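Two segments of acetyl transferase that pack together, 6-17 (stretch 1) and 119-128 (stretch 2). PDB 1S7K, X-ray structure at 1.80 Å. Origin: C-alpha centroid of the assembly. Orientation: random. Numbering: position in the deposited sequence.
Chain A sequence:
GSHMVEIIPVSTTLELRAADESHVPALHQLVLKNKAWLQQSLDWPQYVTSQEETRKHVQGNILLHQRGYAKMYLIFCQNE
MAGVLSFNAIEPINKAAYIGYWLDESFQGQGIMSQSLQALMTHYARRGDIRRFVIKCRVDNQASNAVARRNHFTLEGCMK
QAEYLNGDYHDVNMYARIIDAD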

ATOM      1  N   GLU A   6      -7.916  22.291  13.852  1.00 22.54           N
ATOM      2  CA  GLU A   6      -6.828  21.359  14.317  1.00 22.99           C
ATOM      3  C   GLU A   6      -5.559  22.024  13.765  1.00 23.55           C
ATOM      4  O   GLU A   6      -5.403  22.187  12.552  1.00 20.35           O
ATOM      5  N   ILE A   7      -4.673  22.446  14.657  1.00 24.19           N
ATOM      6  CA  ILE A   7      -3.447  23.092  14.208  1.00 24.66           C
ATOM      7  C   ILE A   7      -2.343  22.323  14.850  1.00 24.56           C
ATOM      8  O   ILE A   7      -2.450  21.886  16.015  1.00 25.84           O
ATOM      9  N   ILE A   8      -1.256  22.157  14.105  1.00 20.88           N
ATOM     10  CA  ILE A   8      -0.116  21.464  14.624  1.00 19.53           C
ATOM     11  C   ILE A   8       0.998  22.507  14.531  1.00 19.64           C
ATOM     12  O   ILE A   8       1.433  22.867  13.436  1.00 18.01           O
ATOM     13  N   PRO A   9       1.469  23.002  15.684  1.00 18.78           N
ATOM     14  CA  PRO A   9       2.532  24.011  15.615  1.00 17.51           C
ATOM     15  C   PRO A   9       3.779  23.376  14.989  1.00 15.19           C
ATOM     16  O   PRO A   9       4.032  22.210  15.163  1.00 15.40           O
ATOM     17  N   VAL A  10       4.536  24.164  14.246  1.00 13.05           N
ATOM     18  CA  VAL A  10       5.756  23.685  13.658  1.00 10.51           C
ATOM     19  C   VAL A  10       6.889  24.593  14.179  1.00 10.71           C
ATOM     20  O   VAL A  10       7.871  24.107  14.792  1.00  9.23           O
ATOM     21  N   SER A  11       6.713  25.910  14.033  1.00 10.33           N
ATOM     22  CA  SER A  11       7.753  26.853  14.433  1.00 11.28           C
ATOM     23  C   SER A  11       7.209  28.263  14.583  1.00 12.39           C
ATOM     24  O   SER A  11       6.013  28.491  14.529  1.00 11.51           O
ATOM     25  N   THR A  12       8.113  29.204  14.825  1.00 12.70           N
ATOM     26  CA  THR A  12       7.723  30.589  14.958  1.00 12.82           C
ATOM     27  C   THR A  12       6.942  31.082  13.758  1.00 12.44           C
ATOM     28  O   THR A  12       5.955  31.785  13.889  1.00 14.81           O
ATOM     29  N   THR A  13       7.375  30.675  12.584  1.00 11.41           N
ATOM     30  CA  THR A  13       6.729  31.087  11.346  1.00 11.74           C
ATOM     31  C   THR A  13       5.930  29.988  10.612  1.00 13.40           C
ATOM     32  O   THR A  13       5.210  30.286   9.665  1.00 16.06           O
ATOM     33  N   LEU A  14       6.077  28.729  11.009  1.00 12.38           N
ATOM     34  CA  LEU A  14       5.360  27.657  10.310  1.00 11.35           C
ATOM     35  C   LEU A  14       4.322  26.989  11.184  1.00 11.53           C
ATOM     36  O   LEU A  14       4.497  26.845  12.420  1.00 11.21           O
ATOM     37  N   GLU A  15       3.230  26.545  10.549  1.00 12.63           N
ATOM     38  CA  GLU A  15       2.250  25.740  11.271  1.00 14.58           C
ATOM     39  C   GLU A  15       1.441  24.935  10.226  1.00 13.97           C
ATOM     40  O   GLU A  15       1.416  25.293   9.041  1.00 12.91           O
ATOM     41  N   LEU A  16       0.903  23.794  10.648  1.00 14.66           N
ATOM     42  CA  LEU A  16       0.085  22.928   9.772  1.00 13.60           C
ATOM     43  C   LEU A  16      -1.356  23.121  10.247  1.00 13.92           C
ATOM     44  O   LEU A  16      -1.600  23.197  11.458  1.00 14.64           O
ATOM     45  N   ARG A  17      -2.279  23.254   9.306  1.00 14.00           N
ATOM     46  CA  ARG A  17      -3.677  23.357   9.642  1.00 15.95           C
ATOM     47  C   ARG A  17      -4.393  22.214   8.897  1.00 15.04           C
ATOM     48  O   ARG A  17      -4.152  21.988   7.698  1.00 15.17           O
ATOM     49  N   ALA A 119       7.754  17.873  12.890  1.00 11.06           N
ATOM     50  CA  ALA A 119       6.771  18.301  13.881  1.00 12.51           C
ATOM     51  C   ALA A 119       5.550  17.413  13.835  1.00 11.32           C
ATOM     52  O   ALA A 119       5.036  17.009  14.886  1.00 11.20           O
ATOM     53  N   LEU A 120       5.117  17.095  12.610  1.00 11.12           N
ATOM     54  CA  LEU A 120       3.925  16.280  12.404  1.00 11.76           C
ATOM     55  C   LEU A 120       4.129  14.891  12.968  1.00 12.67           C
ATOM     56  O   LEU A 120       3.224  14.376  13.635  1.00 12.44           O
ATOM     57  N   MET A 121       5.297  14.287  12.701  1.00 12.01           N
ATOM     58  CA  MET A 121       5.610  12.936  13.187  1.00 13.38           C
ATOM     59  C   MET A 121       5.684  12.889  14.724  1.00 13.95           C
ATOM     60  O   MET A 121       5.145  12.001  15.371  1.00 11.12           O
ATOM     61  N   THR A 122       6.280  13.903  15.311  1.00 13.55           N
ATOM     62  CA  THR A 122       6.417  13.980  16.767  1.00 13.66           C
ATOM     63  C   THR A 122       5.027  14.062  17.397  1.00 14.59           C
ATOM     64  O   THR A 122       4.733  13.397  18.391  1.00 13.07           O
ATOM     65  N   HIS A 123       4.208  14.895  16.779  1.00 12.28           N
ATOM     66  CA  HIS A 123       2.828  15.109  17.218  1.00 13.22           C
ATOM     67  C   HIS A 123       2.025  13.781  17.149  1.00 14.24           C
ATOM     68  O   HIS A 123       1.260  13.463  18.083  1.00 15.71           O
ATOM     69  N   TYR A 124       2.203  13.004  16.085  1.00 12.99           N
ATOM     70  CA  TYR A 124       1.468  11.735  16.004  1.00 12.17           C
ATOM     71  C   TYR A 124       2.031  10.679  16.929  1.00 13.67           C
ATOM     72  O   TYR A 124       1.274   9.840  17.438  1.00 13.22           O
ATOM     73  N   ALA A 125       3.346  10.712  17.153  1.00 12.13           N
ATOM     74  CA  ALA A 125       3.943   9.749  18.106  1.00 15.88           C
ATOM     75  C   ALA A 125       3.321  10.070  19.475  1.00 15.97           C
ATOM     76  O   ALA A 125       3.000   9.141  20.291  1.00 18.59           O
ATOM     77  N   ARG A 126       3.167  11.360  19.761  1.00 16.58           N
ATOM     78  CA  ARG A 126       2.562  11.739  21.054  1.00 17.54           C
ATOM     79  C   ARG A 126       1.093  11.321  21.141  1.00 16.27           C
ATOM     80  O   ARG A 126       0.685  10.772  22.173  1.00 16.83           O
ATOM     81  N   ARG A 127       0.343  11.483  20.035  1.00 13.73           N
ATOM     82  CA  ARG A 127      -1.074  11.022  19.957  1.00 15.45           C
ATOM     83  C   ARG A 127      -1.029   9.503  20.157  1.00 16.06           C
ATOM     84  O   ARG A 127      -1.804   8.921  20.946  1.00 15.04           O
ATOM     85  N   GLY A 128      -0.108   8.874  19.439  1.00 14.78           N
ATOM     86  CA  GLY A 128       0.111   7.452  19.572  1.00 15.02           C
ATOM     87  C   GLY A 128      -0.543   6.572  18.549  1.00 17.12           C
ATOM     88  O   GLY A 128      -0.343   5.338  18.584  1.00 16.17           O
TER

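Stretch 1 folds back on itself as a hairpin, with Ile8 and Leu16 paired through Ile8 N to Leu16 O (2.9 Å) and Leu16 N to Ile8 O (3.0 Å), and one side of it packs against helix 119-127. The strand 7-9 and helix axes approach to 8.7 Å at 113°, and no direct hydrogen bond joins the two stretches; 331 Å² is buried in total.

Glu6 points its CB toward the helix with chi1 and chi2 both t, an extended chain that brings OE1 to 4.1 Å from Arg127 NH2. That oxygen lies well out of the guanidinium plane, so the charges are merely near each other. Water bridges the gap: water 1 donates to Glu6 OE1 (2.5 Å), accepts from Arg127 NH2 (3.1 Å) and also hydrogen-bonds His123 NE2 (2.7 Å). Water 2 donates to Glu6 OE1 (2.8 Å) and accepts a weak bond from Arg127 NH2 (3.3 Å).

Ile7 points away, as strand alternation predicts. Ile8, buried and pointing toward the helix, loses 74 Å² to it, the largest share of any residue. Its m,t rotamer sends CD1 to 3.4 Å from Leu120 CD1 and 4.5 Å from Tyr124 CE2. Ile8 CG1 sits 3.9 Å from the centroid of the His123 ring, 8° off the normal, which identifies a CH-pi contact over the face; His123 is held with chi1 t.

Beyond it, Pro9 contributes its backbone, O lying 3.7 Å from Ala119 CB. Val10 (chi1 t) sets CG2 3.9 Å from the same methyl, where the CA atoms of Val10 and Ala119 are just 5.5 Å apart.

The turn leaves the interface: Ser11 OG instead accepts from Leu14 N (3.0 Å). Glu15 OE2 and Arg17 NE form a salt bridge (2.7 Å) within the strand. Between them Leu16 (m,t) points toward the helix, CD1 reaching 3.8 Å from Leu120 CB.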

ATOM      1  CB  GLU A   6      -7.003  19.950  13.684  1.00 22.89           C
ATOM      2  CG  GLU A   6      -5.952  18.914  14.128  1.00 23.86           C
ATOM      3  CD  GLU A   6      -5.984  17.604  13.365  1.00 23.70           C
ATOM      4  OE1 GLU A   6      -5.128  16.724  13.668  1.00 25.21           O
ATOM      5  OE2 GLU A   6      -6.854  17.446  12.470  1.00 25.57           O
ATOM      6  CB  ILE A   7      -3.279  24.566  14.694  1.00 25.95           C
ATOM      7  CG1 ILE A   7      -4.500  25.424  14.359  1.00 26.09           C
ATOM      8  CG2 ILE A   7      -2.051  25.179  14.053  1.00 25.08           C
ATOM      9  CD1 ILE A   7      -4.874  25.546  12.927  1.00 25.97           C
ATOM     10  CB  ILE A   8       0.215  20.229  13.771  1.00 20.40           C
ATOM     11  CG1 ILE A   8      -0.866  19.155  13.966  1.00 20.91           C
ATOM     12  CG2 ILE A   8       1.570  19.688  14.142  1.00 21.16           C
ATOM     13  CD1 ILE A   8      -0.740  17.989  12.977  1.00 21.85           C
ATOM     14  CB  PRO A   9       2.774  24.379  17.074  1.00 16.85           C
ATOM     15  CG  PRO A   9       1.501  23.923  17.793  1.00 18.64           C
ATOM     16  CD  PRO A   9       1.164  22.646  17.081  1.00 19.42           C
ATOM     17  CB  VAL A  10       5.675  23.715  12.128  1.00 12.36           C
ATOM     18  CG1 VAL A  10       7.013  23.319  11.506  1.00 13.12           C
ATOM     19  CG2 VAL A  10       4.610  22.709  11.661  1.00 13.72           C
ATOM     20  CB  SER A  11       8.894  26.861  13.389  1.00 13.23           C
ATOM     21  OG  SER A  11       8.591  27.574  12.197  1.00 10.70           O
ATOM     22  CB  THR A  12       8.971  31.506  15.155  1.00 12.74           C
ATOM     23  OG1 THR A  12       9.583  31.131  16.408  1.00 12.46           O
ATOM     24  CG2 THR A  12       8.520  32.972  15.185  1.00 13.74           C
ATOM     25  CB  THR A  13       7.815  31.580  10.401  1.00 11.74           C
ATOM     26  OG1 THR A  13       8.815  30.553  10.308  1.00 14.40           O
ATOM     27  CG2 THR A  13       8.521  32.828  10.982  1.00 15.32           C
ATOM     28  CB  LEU A  14       6.389  26.594   9.873  1.00 10.01           C
ATOM     29  CG  LEU A  14       7.476  27.032   8.889  1.00 10.94           C
ATOM     30  CD1 LEU A  14       8.524  25.861   8.577  1.00  8.39           C
ATOM     31  CD2 LEU A  14       6.801  27.554   7.627  1.00 10.87           C
ATOM     32  CB  GLU A  15       1.340  26.598  12.177  1.00 16.12           C
ATOM     33  CG  GLU A  15       0.227  27.385  11.498  1.00 18.20           C
ATOM     34  CD  GLU A  15      -0.674  28.172  12.506  1.00 19.75           C
ATOM     35  OE1 GLU A  15      -0.321  28.379  13.698  1.00 17.32           O
ATOM     36  OE2 GLU A  15      -1.743  28.583  12.056  1.00 18.40           O
ATOM     37  CB  LEU A  16       0.457  21.462   9.981  1.00 14.86           C
ATOM     38  CG  LEU A  16       1.869  21.045   9.580  1.00 13.50           C
ATOM     39  CD1 LEU A  16       2.145  19.632  10.071  1.00 15.77           C
ATOM     40  CD2 LEU A  16       1.938  21.090   8.029  1.00 14.39           C
ATOM     41  CB  ARG A  17      -4.243  24.726   9.197  1.00 15.85           C
ATOM     42  CG  ARG A  17      -3.486  25.925   9.782  1.00 20.99           C
ATOM     43  CD  ARG A  17      -4.058  27.279   9.349  1.00 23.45           C
ATOM     44  NE  ARG A  17      -3.185  28.374   9.806  1.00 24.68           N
ATOM     45  CZ  ARG A  17      -3.254  29.639   9.381  1.00 26.99           C
ATOM     46  NH1 ARG A  17      -2.409  30.562   9.846  1.00 24.36           N
ATOM     47  NH2 ARG A  17      -4.174  30.005   8.497  1.00 27.12           N
ATOM     48  CB  ALA A 119       6.344  19.761  13.633  1.00 12.94           C
ATOM     49  CB  LEU A 120       3.546  16.211  10.916  1.00 11.99           C
ATOM     50  CG  LEU A 120       2.404  15.284  10.522  1.00 15.39           C
ATOM     51  CD1 LEU A 120       1.140  15.708  11.306  1.00 15.20           C
ATOM     52  CD2 LEU A 120       2.193  15.300   8.960  1.00 16.06           C
ATOM     53  CB  MET A 121       6.926  12.452  12.566  1.00 14.77           C
ATOM     54  CG  MET A 121       6.794  12.269  11.027  1.00 11.21           C
ATOM     55  SD  MET A 121       8.348  11.471  10.373  1.00 14.71           S
ATOM     56  CE  MET A 121       9.590  12.661  10.918  1.00 12.00           C
ATOM     57  CB  THR A 122       7.196  15.271  17.133  1.00 15.13           C
ATOM     58  OG1 THR A 122       8.593  15.034  16.916  1.00 18.44           O
ATOM     59  CG2 THR A 122       6.870  15.705  18.584  1.00 17.85           C
ATOM     60  CB  HIS A 123       2.196  16.156  16.334  1.00 12.72           C
ATOM     61  CG  HIS A 123       0.725  16.345  16.581  1.00 13.06           C
ATOM     62  ND1 HIS A 123       0.251  17.249  17.515  1.00 13.52           N
ATOM     63  CD2 HIS A 123      -0.367  15.776  16.011  1.00 13.25           C
ATOM     64  CE1 HIS A 123      -1.076  17.231  17.501  1.00 14.46           C
ATOM     65  NE2 HIS A 123      -1.474  16.349  16.602  1.00 15.99           N
ATOM     66  CB  TYR A 124       1.431  11.240  14.570  1.00 13.30           C
ATOM     67  CG  TYR A 124       0.190  11.769  13.988  1.00 12.99           C
ATOM     68  CD1 TYR A 124      -0.981  11.036  14.092  1.00 12.08           C
ATOM     69  CD2 TYR A 124       0.148  13.026  13.410  1.00 12.02           C
ATOM     70  CE1 TYR A 124      -2.169  11.534  13.632  1.00 17.12           C
ATOM     71  CE2 TYR A 124      -1.050  13.540  12.930  1.00 14.15           C
ATOM     72  CZ  TYR A 124      -2.209  12.755  13.056  1.00 15.92           C
ATOM     73  OH  TYR A 124      -3.383  13.135  12.522  1.00 16.25           O
ATOM     74  CB  ALA A 125       5.482   9.949  18.189  1.00 15.37           C
ATOM     75  CB  ARG A 126       2.781  13.215  21.345  1.00 20.58           C
ATOM     76  CG  ARG A 126       4.263  13.551  21.194  1.00 27.59           C
ATOM     77  CD  ARG A 126       4.936  14.270  22.369  1.00 32.64           C
ATOM     78  NE  ARG A 126       6.325  13.802  22.384  1.00 38.10           N
ATOM     79  CZ  ARG A 126       7.407  14.526  22.660  1.00 39.39           C
ATOM     80  NH1 ARG A 126       7.322  15.814  22.976  1.00 41.20           N
ATOM     81  NH2 ARG A 126       8.596  13.946  22.576  1.00 40.27           N
ATOM     82  CB  ARG A 127      -1.685  11.310  18.590  1.00 15.18           C
ATOM     83  CG  ARG A 127      -2.140  12.741  18.415  1.00 15.98           C
ATOM     84  CD  ARG A 127      -2.599  13.000  16.996  1.00 17.24           C
ATOM     85  NE  ARG A 127      -3.421  11.932  16.389  1.00 18.90           N
ATOM     86  CZ  ARG A 127      -4.647  12.139  15.905  1.00 21.47           C
ATOM     87  NH1 ARG A 127      -5.351  11.151  15.338  1.00 22.25           N
ATOM     88  NH2 ARG A 127      -5.178  13.335  16.011  1.00 22.03           N
TER
HETATM   89  O   HOH W   1      -4.122  16.233  15.900  1.00 20.77           O
HETATM   90  O   HOH W   2      -6.683  14.387  13.327  1.00 21.19           O